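Local atomic coordinates of exodeoxyribonuclease (Neisseria meningitidis, PDB entry 2JC5), a protein that probably cleaves the DNA backbone at apurinic or apyrimidinic sites as a metal-dependent repair endonuclease of the AP/ExoA family. Residues Ser14-Gly19 against Ser45-Asn50; Phe95-Phe100 against Lys138-Asp143; Asn156-Asn161 against Met191-Tyr196; Gly180-Ile183 against Gly187-Asp190; Gln210-Asp215 against Asp241-Asp246. All coordinates share one frame; numbering follows the deposited sequence. Where two conformers were deposited one is given.

Contact 1 (Ser14-Gly19 against Ser45-Asn50)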
# COMPACT_ATOMS: atom_id res chain seq x y z
N SER A 14 -5.29 11.08 -12.86
CA SER A 14 -6.71 10.77 -12.76
C SER A 14 -7.30 11.03 -11.39
O SER A 14 -8.39 11.59 -11.26
CB SER A 14 -6.98 9.31 -13.15
OG SER A 14 -7.07 9.18 -14.55
N ALA A 15 -6.59 10.62 -10.34
CA ALA A 15 -7.10 10.77 -8.98
C ALA A 15 -7.25 12.24 -8.62
O ALA A 15 -8.19 12.62 -7.92
CB ALA A 15 -6.18 10.06 -7.99
N TYR A 16 -6.31 13.06 -9.09
CA TYR A 16 -6.40 14.50 -8.86
C TYR A 16 -7.59 15.13 -9.57
O TYR A 16 -8.09 16.13 -9.11
CB TYR A 16 -5.09 15.19 -9.25
CG TYR A 16 -4.04 15.24 -8.15
CD1 TYR A 16 -3.86 14.19 -7.27
CD2 TYR A 16 -3.23 16.35 -7.99
CE1 TYR A 16 -2.89 14.25 -6.27
CE2 TYR A 16 -2.28 16.41 -7.00
CZ TYR A 16 -2.11 15.36 -6.13
OH TYR A 16 -1.17 15.41 -5.14
N LYS A 17 -8.07 14.55 -10.67
CA LYS A 17 -9.31 15.04 -11.31
C LYS A 17 -10.56 14.66 -10.51
O LYS A 17 -11.63 15.20 -10.73
CB LYS A 17 -9.44 14.50 -12.74
CG LYS A 17 -8.41 15.03 -13.70
CD LYS A 17 -8.56 14.34 -15.04
CE LYS A 17 -7.46 14.69 -16.00
NZ LYS A 17 -7.44 13.73 -17.12
N LYS A 18 -10.42 13.68 -9.61
CA LYS A 18 -11.53 13.14 -8.83
C LYS A 18 -11.55 13.60 -7.37
O LYS A 18 -12.35 13.11 -6.59
CB LYS A 18 -11.50 11.61 -8.87
CG LYS A 18 -11.72 11.01 -10.22
CD LYS A 18 -11.53 9.50 -10.17
CE LYS A 18 -11.56 8.86 -11.54
NZ LYS A 18 -12.84 9.03 -12.25
N GLY A 19 -10.69 14.54 -7.01
CA GLY A 19 -10.72 15.15 -5.68
C GLY A 19 -9.68 14.64 -4.71
O GLY A 19 -9.71 14.99 -3.54
N SER A 45 3.07 17.31 -11.56
CA SER A 45 2.95 18.73 -11.25
C SER A 45 3.51 18.98 -9.85
O SER A 45 3.74 18.04 -9.08
CB SER A 45 1.49 19.16 -11.35
OG SER A 45 0.96 18.91 -12.64
N ALA A 46 3.73 20.25 -9.51
CA ALA A 46 4.24 20.60 -8.20
C ALA A 46 3.36 20.03 -7.08
O ALA A 46 3.87 19.59 -6.05
CB ALA A 46 4.35 22.13 -8.07
N ASP A 47 2.05 20.06 -7.30
CA ASP A 47 1.10 19.56 -6.31
C ASP A 47 1.08 18.04 -6.18
O ASP A 47 0.52 17.51 -5.22
CB ASP A 47 -0.31 20.15 -6.55
CG ASP A 47 -0.94 19.72 -7.88
OD1 ASP A 47 -0.34 18.92 -8.63
OD2 ASP A 47 -2.07 20.17 -8.16
N MET A 48 1.71 17.33 -7.11
CA MET A 48 1.88 15.88 -7.04
C MET A 48 3.23 15.48 -6.44
O MET A 48 3.46 14.32 -6.12
CB MET A 48 1.75 15.28 -8.44
CG MET A 48 0.39 15.46 -9.04
SD MET A 48 0.39 15.08 -10.80
CE MET A 48 -1.23 15.71 -11.28
N LYS A 49 4.14 16.45 -6.33
CA LYS A 49 5.44 16.25 -5.70
C LYS A 49 5.40 16.67 -4.25
O LYS A 49 5.91 15.96 -3.38
CB LYS A 49 6.51 17.05 -6.41
CG LYS A 49 6.81 16.60 -7.82
CD LYS A 49 7.79 17.56 -8.45
CE LYS A 49 7.87 17.40 -9.91
NZ LYS A 49 8.95 18.28 -10.42
N ASN A 50 4.78 17.82 -3.98
CA ASN A 50 4.72 18.41 -2.64
C ASN A 50 3.30 18.89 -2.35
O ASN A 50 3.04 20.10 -2.19
CB ASN A 50 5.72 19.55 -2.53
CG ASN A 50 7.12 19.08 -2.77
OD1 ASN A 50 7.66 19.24 -3.86
ND2 ASN A 50 7.71 18.45 -1.76
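With chi1 at -64°, M48 carries CG beside its own backbone N, and the extended thioether beyond it runs along Y16, whose side chain comes the other way. CG of M48 is the atom that meets the ring: it stands over one face, 4.0 Å from the ring centroid and 3.5 Å from CE2 of Y16. The sulfur lies farther off and oblique, SD 5.0 Å from the same centroid, so this is a Met-aromatic contact in which a CH-pi approach of CG does most of the touching. OH of Y16 donates to the carbonyl O of D47 at 2.7 Å, with that oxygen at the ring edge and the hydroxyl tilted 33° from the carbonyl plane. The methylene over the face and the hydrogen bond at the rim together restrict how the ring can turn. Within its own segment SD of M48 also receives a weak bond from the backbone N of S45, 3.6 Å. The contact joins helices 12-17 and 46-49 at the periphery of the DNase I-like fold; from helix 20-26 the ring of Y21 meets that of Y16 and I24 touches the same side chain, and M48 O is bonded to Y72 OH in strand 69-73.

Contact 2 (Phe95-Phe100 against Lys138-Asp143)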
# COMPACT_ATOMS: atom_id res chain seq x y z
N PHE A 95 8.89 0.73 -4.63
CA PHE A 95 9.26 0.79 -3.21
C PHE A 95 9.93 2.10 -2.86
O PHE A 95 10.93 2.48 -3.49
CB PHE A 95 10.21 -0.37 -2.91
CG PHE A 95 10.71 -0.45 -1.49
CD1 PHE A 95 11.74 0.36 -1.05
CD2 PHE A 95 10.16 -1.37 -0.59
CE1 PHE A 95 12.19 0.28 0.28
CE2 PHE A 95 10.62 -1.45 0.73
CZ PHE A 95 11.64 -0.63 1.15
N VAL A 96 9.36 2.80 -1.87
CA VAL A 96 9.99 3.99 -1.25
C VAL A 96 9.87 3.85 0.24
O VAL A 96 8.82 3.45 0.75
CB VAL A 96 9.35 5.31 -1.70
CG1 VAL A 96 9.83 6.51 -0.83
CG2 VAL A 96 9.61 5.56 -3.15
N ARG A 97 10.94 4.19 0.95
CA ARG A 97 10.97 4.15 2.41
C ARG A 97 11.39 5.50 2.95
O ARG A 97 12.41 6.04 2.52
CB ARG A 97 11.95 3.10 2.89
CG ARG A 97 12.17 3.10 4.39
CD ARG A 97 13.08 1.99 4.84
NE ARG A 97 13.41 2.12 6.26
CZ ARG A 97 13.94 1.17 7.02
NH1 ARG A 97 14.22 -0.03 6.54
NH2 ARG A 97 14.18 1.41 8.30
N CYS A 98 10.62 6.03 3.89
CA CYS A 98 10.96 7.28 4.57
C CYS A 98 11.08 7.06 6.06
O CYS A 98 10.21 6.44 6.68
CB CYS A 98 9.90 8.33 4.27
SG CYS A 98 9.92 8.89 2.58
N ASP A 99 12.18 7.56 6.63
CA ASP A 99 12.48 7.43 8.05
C ASP A 99 12.31 8.77 8.78
O ASP A 99 12.72 9.83 8.28
CB ASP A 99 13.93 6.96 8.26
CG ASP A 99 14.22 5.61 7.66
OD1 ASP A 99 13.28 4.84 7.37
OD2 ASP A 99 15.43 5.34 7.46
N PHE A 100 11.71 8.70 9.96
CA PHE A 100 11.50 9.85 10.82
C PHE A 100 11.91 9.41 12.22
O PHE A 100 11.13 8.78 12.93
CB PHE A 100 10.03 10.27 10.85
CG PHE A 100 9.40 10.40 9.49
CD1 PHE A 100 8.87 9.30 8.85
CD2 PHE A 100 9.30 11.64 8.86
CE1 PHE A 100 8.28 9.41 7.59
CE2 PHE A 100 8.71 11.77 7.62
CZ PHE A 100 8.18 10.66 6.98
N LYS A 138 11.91 -6.28 10.22
CA LYS A 138 11.32 -6.67 11.52
C LYS A 138 12.42 -6.77 12.57
O LYS A 138 12.21 -6.42 13.73
CB LYS A 138 10.55 -8.00 11.38
CG LYS A 138 10.05 -8.66 12.69
CD LYS A 138 8.70 -8.14 13.16
CE LYS A 138 8.16 -8.95 14.35
NZ LYS A 138 9.21 -9.39 15.33
N ASN A 139 13.60 -7.19 12.16
CA ASN A 139 14.69 -7.36 13.11
C ASN A 139 15.43 -6.06 13.43
O ASN A 139 16.26 -6.06 14.34
CB ASN A 139 15.69 -8.40 12.59
CG ASN A 139 15.16 -9.82 12.71
OD1 ASN A 139 14.39 -10.15 13.62
ND2 ASN A 139 15.59 -10.69 11.80
N GLU A 140 15.14 -4.97 12.72
CA GLU A 140 15.75 -3.68 13.05
C GLU A 140 15.38 -3.19 14.46
O GLU A 140 16.13 -2.43 15.07
CB GLU A 140 15.34 -2.60 12.04
CG GLU A 140 15.88 -2.80 10.62
CD GLU A 140 15.45 -1.69 9.66
OE1 GLU A 140 15.28 -0.55 10.12
OE2 GLU A 140 15.30 -1.95 8.44
N GLY A 141 14.21 -3.59 14.95
CA GLY A 141 13.72 -3.14 16.25
C GLY A 141 13.14 -1.74 16.25
O GLY A 141 12.88 -1.18 17.31
N ARG A 142 12.95 -1.18 15.05
CA ARG A 142 12.37 0.14 14.85
C ARG A 142 10.86 -0.00 14.64
O ARG A 142 10.32 -1.11 14.50
CB ARG A 142 12.95 0.76 13.57
CG ARG A 142 14.42 1.11 13.63
CD ARG A 142 14.91 1.52 12.25
NE ARG A 142 14.10 2.58 11.70
CZ ARG A 142 14.33 3.87 11.83
NH1 ARG A 142 15.40 4.30 12.48
NH2 ARG A 142 13.48 4.72 11.31
N ASP A 143 10.18 1.13 14.58
CA ASP A 143 8.75 1.16 14.33
C ASP A 143 8.52 1.31 12.85
O ASP A 143 8.91 2.30 12.27
CB ASP A 143 8.14 2.31 15.09
CG ASP A 143 8.41 2.23 16.56
OD1 ASP A 143 8.18 1.16 17.17
OD2 ASP A 143 8.88 3.25 17.13
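Strand 95-100 and the turn that follows helix 117-139 approach no closer than 9.6 Å between CA of D99 and CA of D143, so long charged side chains span the gap between R97 and E140 and between D99 and R142. R97 goes straight across: its chain is extended from CG to NE and meets E140, itself extended beyond CG, coming from the opposite direction. The two flat groups lie almost in one plane, 7° apart, and the guanidinium grips the carboxylate end-on. NH1 of R97 bonds OE2 of E140 at 2.9 Å, and NH2 of R97 bonds OE1 of E140 at 2.9 Å; each oxygen uses its syn lone pair and both bonds are nearly straight. NE of R97 is used within the strand, bonding OD1 of D99 at 2.9 Å. Carboxylates on NE and on the NH1/NH2 end limit how the guanidinium can turn. R142 bends at chi3 (54°) to come alongside, its NE 3.6 Å from NH2 of R97, a like-charge approach probably offset by the two acids. Its tie to D99 is long, NH2 of R142 to OD1 of D99 3.9 Å, and rests on charge alone; NH2 of R142 is hydrogen-bonded to G101 O and S104 OG, and that serine also bonds D99 OD1 and R97 NH2. The four charges form a salt-bridge network between strand 95-100, antiparallel to both 79-82 and 103-109, and the turn after helix 117-139, whose M137 packs on R97.

Contact 3 (Asn156-Asn161 against Met191-Tyr196)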
# COMPACT_ATOMS: atom_id res chain seq x y z
N ASN A 156 -10.70 -16.21 3.26
CA ASN A 156 -12.00 -16.13 2.59
C ASN A 156 -12.71 -14.81 2.89
O ASN A 156 -13.35 -14.22 2.01
CB ASN A 156 -12.90 -17.29 2.98
CG ASN A 156 -12.41 -18.62 2.47
OD1 ASN A 156 -11.54 -18.69 1.62
ND2 ASN A 156 -13.01 -19.69 2.98
N ILE A 157 -12.60 -14.36 4.13
CA ILE A 157 -13.23 -13.11 4.56
C ILE A 157 -12.75 -11.88 3.77
O ILE A 157 -13.43 -10.86 3.70
CB ILE A 157 -12.99 -12.87 6.08
CG1 ILE A 157 -13.82 -11.71 6.61
CG2 ILE A 157 -11.53 -12.67 6.42
CD1 ILE A 157 -13.71 -11.46 8.10
N ASP A 158 -11.57 -12.00 3.17
CA ASP A 158 -10.93 -10.87 2.50
C ASP A 158 -11.39 -10.61 1.06
O ASP A 158 -10.91 -9.67 0.42
CB ASP A 158 -9.42 -11.07 2.56
CG ASP A 158 -8.90 -11.06 3.98
OD1 ASP A 158 -9.24 -10.09 4.70
OD2 ASP A 158 -8.17 -11.99 4.36
N LEU A 159 -12.30 -11.42 0.53
CA LEU A 159 -12.90 -11.10 -0.76
C LEU A 159 -14.32 -11.66 -0.88
O LEU A 159 -14.69 -12.61 -0.18
CB LEU A 159 -12.00 -11.56 -1.91
CG LEU A 159 -11.93 -13.07 -2.20
CD1 LEU A 159 -11.23 -13.33 -3.52
CD2 LEU A 159 -11.21 -13.83 -1.06
N LYS A 160 -15.10 -11.04 -1.75
CA LYS A 160 -16.51 -11.39 -1.90
C LYS A 160 -16.65 -12.79 -2.49
O LYS A 160 -17.43 -13.61 -1.99
CB LYS A 160 -17.21 -10.37 -2.80
CG LYS A 160 -18.64 -10.72 -3.26
CD LYS A 160 -19.62 -10.98 -2.12
CE LYS A 160 -19.92 -9.73 -1.34
NZ LYS A 160 -21.02 -9.94 -0.34
N ASN A 161 -15.91 -13.06 -3.58
CA ASN A 161 -16.04 -14.35 -4.27
C ASN A 161 -14.82 -15.21 -4.02
O ASN A 161 -13.98 -15.38 -4.90
CB ASN A 161 -16.24 -14.13 -5.78
CG ASN A 161 -16.53 -15.42 -6.51
OD1 ASN A 161 -16.70 -16.46 -5.89
ND2 ASN A 161 -16.58 -15.34 -7.84
N MET A 191 -2.79 -4.80 10.09
CA MET A 191 -3.39 -3.89 11.06
C MET A 191 -4.91 -3.92 11.01
O MET A 191 -5.58 -3.92 12.05
CB MET A 191 -2.89 -2.46 10.87
CG MET A 191 -2.89 -1.65 12.14
SD MET A 191 -1.83 -2.31 13.48
CE MET A 191 -3.00 -3.07 14.62
N TRP A 192 -5.47 -3.95 9.80
CA TRP A 192 -6.92 -3.98 9.65
C TRP A 192 -7.52 -5.22 10.31
O TRP A 192 -8.50 -5.15 11.08
CB TRP A 192 -7.34 -3.97 8.18
CG TRP A 192 -8.82 -4.03 8.05
CD1 TRP A 192 -9.60 -5.14 7.90
CD2 TRP A 192 -9.73 -2.92 8.18
NE1 TRP A 192 -10.94 -4.78 7.90
CE2 TRP A 192 -11.04 -3.43 8.06
CE3 TRP A 192 -9.55 -1.54 8.38
CZ2 TRP A 192 -12.16 -2.62 8.11
CZ3 TRP A 192 -10.67 -0.74 8.42
CH2 TRP A 192 -11.96 -1.28 8.31
N ARG A 193 -6.95 -6.38 10.00
CA ARG A 193 -7.54 -7.64 10.46
C ARG A 193 -7.38 -7.78 11.96
O ARG A 193 -8.23 -8.37 12.62
CB ARG A 193 -6.88 -8.81 9.74
CG ARG A 193 -7.42 -10.16 10.08
CD ARG A 193 -8.89 -10.31 9.89
NE ARG A 193 -9.33 -10.02 8.53
CZ ARG A 193 -10.29 -9.17 8.18
NH1 ARG A 193 -10.95 -8.44 9.07
NH2 ARG A 193 -10.59 -9.03 6.89
N THR A 194 -6.31 -7.20 12.51
CA THR A 194 -6.10 -7.24 13.94
C THR A 194 -7.06 -6.32 14.66
O THR A 194 -7.63 -6.70 15.70
CB THR A 194 -4.62 -6.94 14.27
OG1 THR A 194 -3.84 -8.06 13.85
CG2 THR A 194 -4.41 -6.74 15.76
N LEU A 195 -7.26 -5.12 14.13
CA LEU A 195 -8.21 -4.17 14.73
C LEU A 195 -9.66 -4.68 14.67
O LEU A 195 -10.41 -4.48 15.62
CB LEU A 195 -8.15 -2.80 14.04
CG LEU A 195 -6.94 -1.93 14.39
CD1 LEU A 195 -6.81 -0.76 13.45
CD2 LEU A 195 -7.04 -1.46 15.85
N TYR A 196 -10.04 -5.27 13.53
CA TYR A 196 -11.44 -5.61 13.25
C TYR A 196 -11.52 -7.04 12.69
O TYR A 196 -11.69 -7.24 11.49
CB TYR A 196 -12.02 -4.62 12.24
CG TYR A 196 -11.86 -3.19 12.68
CD1 TYR A 196 -12.38 -2.75 13.89
CD2 TYR A 196 -11.16 -2.27 11.91
CE1 TYR A 196 -12.21 -1.42 14.32
CE2 TYR A 196 -10.98 -0.96 12.32
CZ TYR A 196 -11.51 -0.53 13.53
OH TYR A 196 -11.33 0.78 13.92
O HOH W 1 -7.66 -11.86 6.99
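D158 meets R193 at the edge of the guanidinium, and I157 comes at the same group from over one face. The carboxylate and guanidinium planes are only 19° apart, and NH2 of R193 reaches OD1 of D158 at 2.8 Å, approaching nearly along the C-O axis and staying in the guanidinium plane. Water 1 sits at the same rim, donating to OD2 of D158 at 2.7 Å and accepting from NE of R193 at 2.9 Å. R193 bends at chi2 (55°) and chi3 (58°), which turns the guanidinium toward D158. Against the face, CD1 of I157 lies 4.0 Å above the guanidinium plane, offset toward the rim. NH1 makes a weak bond to Y196 O and a hydrogen bond to V199 O; NH2 is also bonded to P200 O. The contact joins the loop after strand 143-147 to helix 191-195, with the D158 side chain about 10 Å from that of D221, predicted to be important for catalysis. D158 has a second cation, since NE of R219 makes a salt bridge to OD1. One carboxylate thus answers two neighbouring arginines, whose mutual repulsion it probably eases, and its negative charge is likely to be favoured by both.

Contact 4 (Gly180-Ile183 against Gly187-Asp190)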
# COMPACT_ATOMS: atom_id res chain seq x y z
N GLY A 180 0.44 -15.30 4.91
CA GLY A 180 0.34 -15.93 6.22
C GLY A 180 1.69 -16.04 6.92
O GLY A 180 1.78 -15.88 8.13
N LYS A 181 2.74 -16.31 6.15
CA LYS A 181 4.09 -16.38 6.71
C LYS A 181 4.59 -15.01 7.16
O LYS A 181 5.20 -14.87 8.22
CB LYS A 181 5.08 -17.02 5.73
CG LYS A 181 4.90 -18.51 5.50
CD LYS A 181 5.94 -18.98 4.47
N VAL A 182 4.34 -13.99 6.35
CA VAL A 182 4.72 -12.63 6.73
C VAL A 182 4.10 -12.25 8.09
O VAL A 182 4.75 -11.65 8.95
CB VAL A 182 4.30 -11.63 5.64
CG1 VAL A 182 4.43 -10.17 6.16
CG2 VAL A 182 5.14 -11.85 4.37
N ILE A 183 2.84 -12.64 8.29
CA ILE A 183 2.15 -12.39 9.55
C ILE A 183 2.64 -13.33 10.66
O ILE A 183 3.13 -12.86 11.69
CB ILE A 183 0.61 -12.49 9.37
CG1 ILE A 183 0.12 -11.41 8.39
CG2 ILE A 183 -0.12 -12.38 10.73
CD1 ILE A 183 -1.28 -11.69 7.83
N GLY A 187 6.05 -12.25 12.01
CA GLY A 187 5.46 -11.51 13.12
C GLY A 187 5.00 -10.10 12.78
O GLY A 187 4.82 -9.27 13.68
N TRP A 188 4.82 -9.82 11.49
CA TRP A 188 4.15 -8.57 11.11
C TRP A 188 2.66 -8.63 11.45
O TRP A 188 2.04 -9.69 11.40
CB TRP A 188 4.34 -8.27 9.63
CG TRP A 188 5.73 -7.91 9.26
CD1 TRP A 188 6.74 -8.75 8.94
CD2 TRP A 188 6.28 -6.60 9.22
NE1 TRP A 188 7.89 -8.05 8.68
CE2 TRP A 188 7.63 -6.72 8.85
CE3 TRP A 188 5.75 -5.33 9.45
CZ2 TRP A 188 8.46 -5.62 8.69
CZ3 TRP A 188 6.59 -4.23 9.28
CH2 TRP A 188 7.92 -4.39 8.91
N THR A 189 2.09 -7.47 11.79
CA THR A 189 0.67 -7.37 12.11
C THR A 189 -0.07 -6.79 10.91
O THR A 189 0.26 -5.70 10.46
CB THR A 189 0.44 -6.48 13.35
OG1 THR A 189 1.02 -7.10 14.49
CG2 THR A 189 -1.05 -6.23 13.62
N ASP A 190 -1.10 -7.49 10.46
CA ASP A 190 -2.03 -7.01 9.44
C ASP A 190 -2.98 -6.10 10.21
O ASP A 190 -3.87 -6.57 10.92
CB ASP A 190 -2.70 -8.23 8.80
CG ASP A 190 -3.80 -7.89 7.86
OD1 ASP A 190 -4.18 -6.70 7.78
OD2 ASP A 190 -4.28 -8.84 7.18
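The C-terminal end of helix 173-184 is closed by a glycine of positive phi, G187, and the chain turns from the helix into strand 189-190, the carbonyls of V182 and I183 meeting the backbone of G187 and W188. Phi of G187 is 88°. N of W188 donates to O of V182 at 3.1 Å, in the carbonyl plane, and N of G187 makes a weak bond to O of I183 at 3.0 Å. The same O of V182 also lies at the edge of the W188 indole, near its plane. Alongside, CG1 of V182, placed anti to the backbone N (chi1 168°), touches CD1 of W188 at 3.9 Å, the two side chains meeting at a slant. The indole is buried against I144 and V146 of strand 143-147, and its NE1 is bonded to L134 O of helix 117-139, which helps to set how the ring is turned. Farther along, D190, the N-cap residue before helix 191-195, turns its carboxylate to a salt bridge with R219, while its CB is 3.9 Å from CD1 of I183. Closest of the remaining contacts is a CA-H...O approach, with CA of I183 3.3 Å from the carbonyl O of W188.

Contact 5 (Gln210-Asp215 against Asp241-Asp246); sequences QAYAKD and DEKFSD
NZ of K243 is gripped by three oxygens while it rests near the ring of Y212. Water 2 accepts from it at 2.9 Å, O of S245 takes a weak bond from NZ of K243 at 2.9 Å, and O of D246 another weak one, longer at 3.4 Å. The same water lies 2.8 Å from OH of Y212, so it joins the ammonium to the phenol while the lysine chain passes over the face of the ring. K243 leaves its backbone with CG anti to N (chi1 -175°) and then bends at chi2 (72°), which turns the rest of the chain along the tyrosine; the two side chains slide past each other in opposite directions. CE is the atom over the ring, 3.9 Å from the centroid of Y212 and only 11° off the normal, a CH-pi contact almost at the middle of the face. NZ lies 4.2 Å from that centroid, so the cation-pi contact is off-centre and the methylene carries much of the packing. The curled 243-246 backbone gives the ammonium its carbonyl partners, and the charge should be favoured by them together with the ring. D246 belongs to the metal site in other structures of this protein, although no metal is bound to it here, and its OD2 is bonded to W204 NE1. In the fold, the contact joins the short helix 210-213, ended by a Schellman motif at D215, to the loop between strands 233-238 and 250-254, with W205 set edge-to-face against Y212.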
# COMPACT_ATOMS: atom_id res chain seq x y z
N GLN A 210 -20.94 -1.87 -11.89
CA GLN A 210 -21.51 -3.06 -11.27
C GLN A 210 -20.64 -3.63 -10.16
O GLN A 210 -21.14 -3.99 -9.10
CB GLN A 210 -21.73 -4.16 -12.31
CG GLN A 210 -22.52 -5.36 -11.79
CD GLN A 210 -21.80 -6.66 -11.99
OE1 GLN A 210 -20.63 -6.81 -11.59
NE2 GLN A 210 -22.48 -7.62 -12.61
N ALA A 211 -19.34 -3.73 -10.43
CA ALA A 211 -18.41 -4.38 -9.50
C ALA A 211 -18.43 -3.68 -8.15
O ALA A 211 -18.41 -4.31 -7.09
CB ALA A 211 -16.99 -4.44 -10.09
N TYR A 212 -18.49 -2.37 -8.18
CA TYR A 212 -18.57 -1.59 -6.96
C TYR A 212 -19.96 -1.61 -6.35
O TYR A 212 -20.12 -1.85 -5.16
CB TYR A 212 -18.15 -0.16 -7.27
CG TYR A 212 -17.86 0.71 -6.07
CD1 TYR A 212 -16.90 0.35 -5.16
CD2 TYR A 212 -18.53 1.91 -5.87
CE1 TYR A 212 -16.59 1.15 -4.06
CE2 TYR A 212 -18.23 2.71 -4.78
CZ TYR A 212 -17.26 2.32 -3.88
OH TYR A 212 -16.94 3.12 -2.81
N ALA A 213 -20.98 -1.42 -7.19
CA ALA A 213 -22.36 -1.37 -6.72
C ALA A 213 -22.77 -2.67 -6.02
O ALA A 213 -23.54 -2.64 -5.02
CB ALA A 213 -23.28 -1.08 -7.89
N LYS A 214 -22.26 -3.79 -6.52
CA LYS A 214 -22.57 -5.10 -5.99
C LYS A 214 -21.51 -5.59 -5.00
O LYS A 214 -21.55 -6.73 -4.56
CB LYS A 214 -22.78 -6.10 -7.13
CG LYS A 214 -23.99 -5.72 -7.98
CD LYS A 214 -24.10 -6.49 -9.27
CE LYS A 214 -25.40 -6.11 -9.98
NZ LYS A 214 -25.53 -6.78 -11.31
N ASP A 215 -20.56 -4.70 -4.66
CA ASP A 215 -19.56 -4.97 -3.63
C ASP A 215 -18.76 -6.24 -3.88
O ASP A 215 -18.52 -7.03 -2.95
CB ASP A 215 -20.20 -5.03 -2.23
CG ASP A 215 -19.20 -4.74 -1.11
OD1 ASP A 215 -18.15 -4.11 -1.37
OD2 ASP A 215 -19.49 -5.14 0.04
N ASP A 241 -16.42 7.73 1.16
CA ASP A 241 -17.39 8.83 0.99
C ASP A 241 -17.22 9.49 -0.37
O ASP A 241 -18.16 10.07 -0.89
CB ASP A 241 -17.25 9.89 2.09
CG ASP A 241 -17.60 9.37 3.47
OD1 ASP A 241 -18.21 8.29 3.58
OD2 ASP A 241 -17.27 10.06 4.46
N GLU A 242 -16.02 9.40 -0.94
CA GLU A 242 -15.72 9.82 -2.29
C GLU A 242 -14.95 8.69 -2.95
O GLU A 242 -14.37 7.86 -2.25
CB GLU A 242 -14.84 11.06 -2.32
CG GLU A 242 -15.33 12.26 -1.53
CD GLU A 242 -14.20 13.24 -1.33
OE1 GLU A 242 -13.91 14.00 -2.27
OE2 GLU A 242 -13.55 13.21 -0.25
N LYS A 243 -14.94 8.68 -4.28
CA LYS A 243 -14.28 7.65 -5.07
C LYS A 243 -13.22 8.29 -5.95
O LYS A 243 -13.55 9.13 -6.82
CB LYS A 243 -15.31 6.92 -5.92
CG LYS A 243 -14.78 5.73 -6.70
CD LYS A 243 -14.48 4.58 -5.78
CE LYS A 243 -14.44 3.23 -6.51
NZ LYS A 243 -13.52 2.36 -5.76
N PHE A 244 -11.96 7.91 -5.73
CA PHE A 244 -10.80 8.51 -6.40
C PHE A 244 -10.09 7.57 -7.34
O PHE A 244 -9.20 7.99 -8.08
CB PHE A 244 -9.74 8.91 -5.37
CG PHE A 244 -10.26 9.73 -4.23
CD1 PHE A 244 -10.87 10.94 -4.47
CD2 PHE A 244 -10.10 9.32 -2.92
CE1 PHE A 244 -11.32 11.72 -3.41
CE2 PHE A 244 -10.57 10.10 -1.88
CZ PHE A 244 -11.18 11.31 -2.13
N SER A 245 -10.47 6.29 -7.30
CA SER A 245 -9.65 5.23 -7.82
C SER A 245 -10.49 3.96 -7.78
O SER A 245 -11.56 3.96 -7.16
CB SER A 245 -8.42 5.07 -6.90
OG SER A 245 -7.70 3.89 -7.17
N ASP A 246 -9.99 2.89 -8.38
CA ASP A 246 -10.62 1.57 -8.20
C ASP A 246 -10.36 0.99 -6.81
O ASP A 246 -11.08 0.09 -6.39
CB ASP A 246 -10.28 0.55 -9.31
CG ASP A 246 -8.82 0.39 -9.56
OD1 ASP A 246 -7.99 1.18 -9.06
OD2 ASP A 246 -8.51 -0.56 -10.30
O HOH W 2 -14.14 3.19 -3.03

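How the contacts relate
The five contacts are spread over one DNase I-like fold. Contacts 1 and 5 touch, F244 packing on K18 and G19 and A15 on the F244 backbone, with centres 20 Å apart. Contact 5 lies nearest the metal site: it holds D246, and the K243 side chain is about 10 Å from the bound magnesium ion, which N10 and E36 coordinate. Contacts 3 and 4 adjoin in sequence, strand 189-190 running into helix 191-195, with centres 13 Å apart; R219 serves acids in both, D158 and D190. Contact 3 also touches contact 5 through K160 and D215, and the side chain of D158 is about 11 Å from the bound bicine. Contact 2, away from the catalytic and metal sites, meets contact 4 through K138 against G187 and W188.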